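Local coordinates for protein beta-lactamase (Klebsiella pneumoniae, PDB 6HUH) that probably hydrolyses beta-lactam antibiotics to substituted beta-amino acids, as a class D serine beta-lactamase that confers antibiotic resistance, at residues 27-35 against 156-167. Sequence-based numbering, arbitrary orientation.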
loop_
_atom_site.group_PDB
_atom_site.type_symbol
_atom_site.label_atom_id
_atom_site.label_comp_id
_atom_site.label_asym_id
_atom_site.label_seq_id
_atom_site.Cartn_x
_atom_site.Cartn_y
_atom_site.Cartn_z
ATOM N N MET A 27 -20.818 19.503 -2.621
ATOM C CA MET A 27 -20.265 18.979 -1.363
ATOM C C MET A 27 -21.372 18.586 -0.395
ATOM O O MET A 27 -22.040 19.425 0.194
ATOM C CB MET A 27 -19.179 19.798 -0.668
ATOM C CG MET A 27 -18.182 18.843 0.002
ATOM S SD MET A 27 -16.817 19.424 1.047
ATOM C CE MET A 27 -15.866 20.496 -0.156
ATOM N N LEU A 28 -21.555 17.287 -0.258
ATOM C CA LEU A 28 -22.570 16.669 0.577
ATOM C C LEU A 28 -21.991 15.962 1.795
ATOM O O LEU A 28 -21.081 15.137 1.654
ATOM C CB LEU A 28 -23.335 15.647 -0.291
ATOM C CG LEU A 28 -24.622 15.075 0.298
ATOM C CD1 LEU A 28 -25.685 14.979 -0.742
ATOM C CD2 LEU A 28 -24.389 13.734 0.990
ATOM N N PHE A 29 -22.565 16.212 2.977
ATOM C CA PHE A 29 -22.195 15.507 4.222
ATOM C C PHE A 29 -23.430 14.795 4.800
ATOM O O PHE A 29 -24.457 15.451 5.053
ATOM C CB PHE A 29 -21.524 16.421 5.266
ATOM C CG PHE A 29 -20.215 17.042 4.850
ATOM C CD1 PHE A 29 -19.036 16.310 4.886
ATOM C CD2 PHE A 29 -20.150 18.374 4.453
ATOM C CE1 PHE A 29 -17.822 16.890 4.497
ATOM C CE2 PHE A 29 -18.931 18.955 4.083
ATOM C CZ PHE A 29 -17.774 18.213 4.119
ATOM N N ALA A 30 -23.345 13.457 4.945
ATOM C CA ALA A 30 -24.438 12.634 5.471
ATOM C C ALA A 30 -24.064 11.938 6.791
ATOM O O ALA A 30 -22.882 11.802 7.094
ATOM C CB ALA A 30 -24.879 11.606 4.429
ATOM N N ASP A 31 -25.076 11.503 7.575
ATOM C CA ASP A 31 -24.857 10.786 8.840
ATOM C C ASP A 31 -24.578 9.291 8.610
ATOM O O ASP A 31 -24.313 8.887 7.474
ATOM C CB ASP A 31 -26.013 11.005 9.846
ATOM C CG ASP A 31 -27.406 10.661 9.352
ATOM O OD1 ASP A 31 -27.626 9.495 8.944
ATOM O OD2 ASP A 31 -28.304 11.522 9.475
ATOM N N GLY A 32 -24.648 8.499 9.692
ATOM C CA GLY A 32 -24.407 7.054 9.681
ATOM C C GLY A 32 -25.279 6.260 8.725
ATOM O O GLY A 32 -24.751 5.490 7.918
ATOM N N SER A 33 -26.615 6.465 8.789
ATOM C CA SER A 33 -27.604 5.779 7.940
ATOM C C SER A 33 -27.491 6.093 6.443
ATOM O O SER A 33 -28.042 5.359 5.623
ATOM C CB SER A 33 -29.025 6.077 8.420
ATOM O OG SER A 33 -29.360 7.453 8.295
ATOM N N GLY A 34 -26.804 7.191 6.121
ATOM C CA GLY A 34 -26.620 7.710 4.770
ATOM C C GLY A 34 -27.543 8.873 4.476
ATOM O O GLY A 34 -27.702 9.251 3.312
ATOM N N LYS A 35 -28.179 9.445 5.530
ATOM C CA LYS A 35 -29.106 10.571 5.412
ATOM C C LYS A 35 -28.350 11.927 5.336
ATOM O O LYS A 35 -27.714 12.316 6.321
ATOM C CB LYS A 35 -30.151 10.529 6.543
ATOM C CG LYS A 35 -31.257 11.588 6.407
ATOM C CD LYS A 35 -32.523 11.288 7.219
ATOM C CE LYS A 35 -32.431 11.589 8.695
ATOM N NZ LYS A 35 -32.305 13.047 8.971
ATOM N N GLN A 156 -26.357 12.108 -3.805
ATOM C CA GLN A 156 -27.339 11.714 -2.793
ATOM C C GLN A 156 -27.380 10.208 -2.702
ATOM O O GLN A 156 -27.214 9.661 -1.609
ATOM C CB GLN A 156 -28.746 12.226 -3.146
ATOM C CG GLN A 156 -29.105 13.565 -2.546
ATOM C CD GLN A 156 -30.239 14.204 -3.312
ATOM O OE1 GLN A 156 -31.038 13.524 -3.979
ATOM N NE2 GLN A 156 -30.318 15.538 -3.248
ATOM N N GLU A 157 -27.596 9.538 -3.857
ATOM C CA GLU A 157 -27.660 8.082 -3.983
ATOM C C GLU A 157 -26.380 7.419 -3.477
ATOM O O GLU A 157 -26.487 6.432 -2.761
ATOM C CB GLU A 157 -27.938 7.665 -5.432
ATOM C CG GLU A 157 -29.312 8.019 -5.957
ATOM C CD GLU A 157 -29.498 7.755 -7.440
ATOM O OE1 GLU A 157 -28.534 7.974 -8.211
ATOM O OE2 GLU A 157 -30.622 7.368 -7.837
ATOM N N GLN A 158 -25.181 7.982 -3.820
ATOM C CA GLN A 158 -23.839 7.526 -3.365
ATOM C C GLN A 158 -23.720 7.458 -1.842
ATOM O O GLN A 158 -23.170 6.487 -1.321
ATOM C CB GLN A 158 -22.748 8.463 -3.874
ATOM C CG GLN A 158 -22.259 8.092 -5.239
ATOM C CD GLN A 158 -20.944 7.383 -5.241
ATOM O OE1 GLN A 158 -20.591 6.632 -4.312
ATOM N NE2 GLN A 158 -20.202 7.595 -6.321
ATOM N N ALA A 159 -24.230 8.506 -1.151
ATOM C CA ALA A 159 -24.283 8.657 0.306
ATOM C C ALA A 159 -25.214 7.609 0.900
ATOM O O ALA A 159 -24.888 7.022 1.930
ATOM C CB ALA A 159 -24.789 10.052 0.664
ATOM N N ARG A 160 -26.370 7.374 0.248
ATOM C CA ARG A 160 -27.357 6.385 0.649
ATOM C C ARG A 160 -26.721 4.983 0.603
ATOM O O ARG A 160 -26.773 4.248 1.601
ATOM C CB ARG A 160 -28.570 6.495 -0.272
ATOM C CG ARG A 160 -29.715 5.542 0.029
ATOM C CD ARG A 160 -30.358 5.778 1.383
ATOM N NE ARG A 160 -30.031 4.675 2.283
ATOM C CZ ARG A 160 -30.550 4.511 3.491
ATOM N NH1 ARG A 160 -31.422 5.388 3.971
ATOM N NH2 ARG A 160 -30.196 3.468 4.235
ATOM N N PHE A 161 -26.053 4.655 -0.536
ATOM C CA PHE A 161 -25.333 3.394 -0.752
ATOM C C PHE A 161 -24.262 3.179 0.339
ATOM O O PHE A 161 -24.281 2.139 0.993
ATOM C CB PHE A 161 -24.720 3.329 -2.177
ATOM C CG PHE A 161 -23.624 2.292 -2.331
ATOM C CD1 PHE A 161 -23.923 0.936 -2.340
ATOM C CD2 PHE A 161 -22.292 2.671 -2.399
ATOM C CE1 PHE A 161 -22.907 -0.022 -2.415
ATOM C CE2 PHE A 161 -21.278 1.717 -2.471
ATOM C CZ PHE A 161 -21.590 0.375 -2.480
ATOM N N LEU A 162 -23.354 4.176 0.521
ATOM C CA LEU A 162 -22.270 4.209 1.501
ATOM C C LEU A 162 -22.807 3.997 2.910
ATOM O O LEU A 162 -22.179 3.280 3.697
ATOM C CB LEU A 162 -21.523 5.560 1.418
ATOM C CG LEU A 162 -20.196 5.677 0.637
ATOM C CD1 LEU A 162 -20.011 4.588 -0.409
ATOM C CD2 LEU A 162 -20.045 7.048 -0.002
ATOM N N GLY A 163 -23.973 4.585 3.192
ATOM C CA GLY A 163 -24.670 4.481 4.469
ATOM C C GLY A 163 -25.158 3.080 4.785
ATOM O O GLY A 163 -25.235 2.694 5.952
ATOM N N LYS A 164 -25.498 2.309 3.742
ATOM C CA LYS A 164 -25.945 0.931 3.888
ATOM C C LYS A 164 -24.737 0.015 4.179
ATOM O O LYS A 164 -24.845 -0.896 5.016
ATOM C CB LYS A 164 -26.705 0.477 2.634
ATOM C CG LYS A 164 -28.124 1.031 2.533
ATOM C CD LYS A 164 -28.874 0.465 1.310
ATOM C CE LYS A 164 -30.293 0.971 1.197
ATOM N NZ LYS A 164 -31.191 0.385 2.233
ATOM N N LEU A 165 -23.582 0.264 3.506
ATOM C CA LEU A 165 -22.421 -0.582 3.738
ATOM C C LEU A 165 -21.806 -0.275 5.119
ATOM O O LEU A 165 -21.376 -1.211 5.805
ATOM C CB LEU A 165 -21.397 -0.610 2.564
ATOM C CG LEU A 165 -20.178 0.328 2.464
ATOM C CD1 LEU A 165 -18.985 -0.224 3.256
ATOM C CD2 LEU A 165 -19.704 0.403 1.018
ATOM N N VAL A 166 -21.863 0.993 5.562
ATOM C CA VAL A 166 -21.348 1.383 6.874
ATOM C C VAL A 166 -22.288 0.927 8.050
ATOM O O VAL A 166 -21.803 0.731 9.170
ATOM C CB VAL A 166 -21.014 2.892 6.886
ATOM C CG1 VAL A 166 -21.889 3.694 7.847
ATOM C CG2 VAL A 166 -19.558 3.101 7.191
ATOM N N SER A 167 -23.598 0.726 7.776
ATOM C CA SER A 167 -24.608 0.315 8.765
ATOM C C SER A 167 -24.866 -1.195 8.845
ATOM O O SER A 167 -25.681 -1.623 9.658
ATOM C CB SER A 167 -25.931 1.032 8.511
ATOM O OG SER A 167 -25.840 2.431 8.734
#
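With CG anti to the backbone N (chi1 -168°), L28 reaches out from its strand so that CD2 lies 3.7 Å from CB of A159 on the helix. CD1 of the same leucine meets CG of Q156, whose side chain crosses it at about a right angle. R160 also starts with CG anti to N (chi1 -179°), but it bends at chi2 and chi3, and this brings the guanidinium back over the loop that follows the strand. One face of the group receives S33 O, 3.2 Å from NH2 and above the plane, so this is a polar contact and not a hydrogen bond; CG of K164 sits at the group's edge. A30 adds its methyl beside that of A159. Farther along, the two backbones come together through glycines: neither G34 nor G163 has a side chain, and their CA atoms approach to 3.8 Å. The turn 31-35 is braced from within, D31 OD1 taking the hydroxyl of S33 at 2.8 Å. At the helix end S167 OG turns back onto O of G163 at 2.9 Å, nearly along the C=O axis, while G32 O rests against CG1 of V166. The contact thus sets the turn between strands 26-30 and 36-41 of the antiparallel sheet against helix 155-166, within the penicillin-binding transpeptidase fold and away from the predicted nucleophilic serine. No hydrogen bond links the two segments: apolar contact of L28 and A30 with A159, the glycine approach and R160 lying against S33 O join them, while the S33-D31 and S167-G163 bonds stay within their own segments.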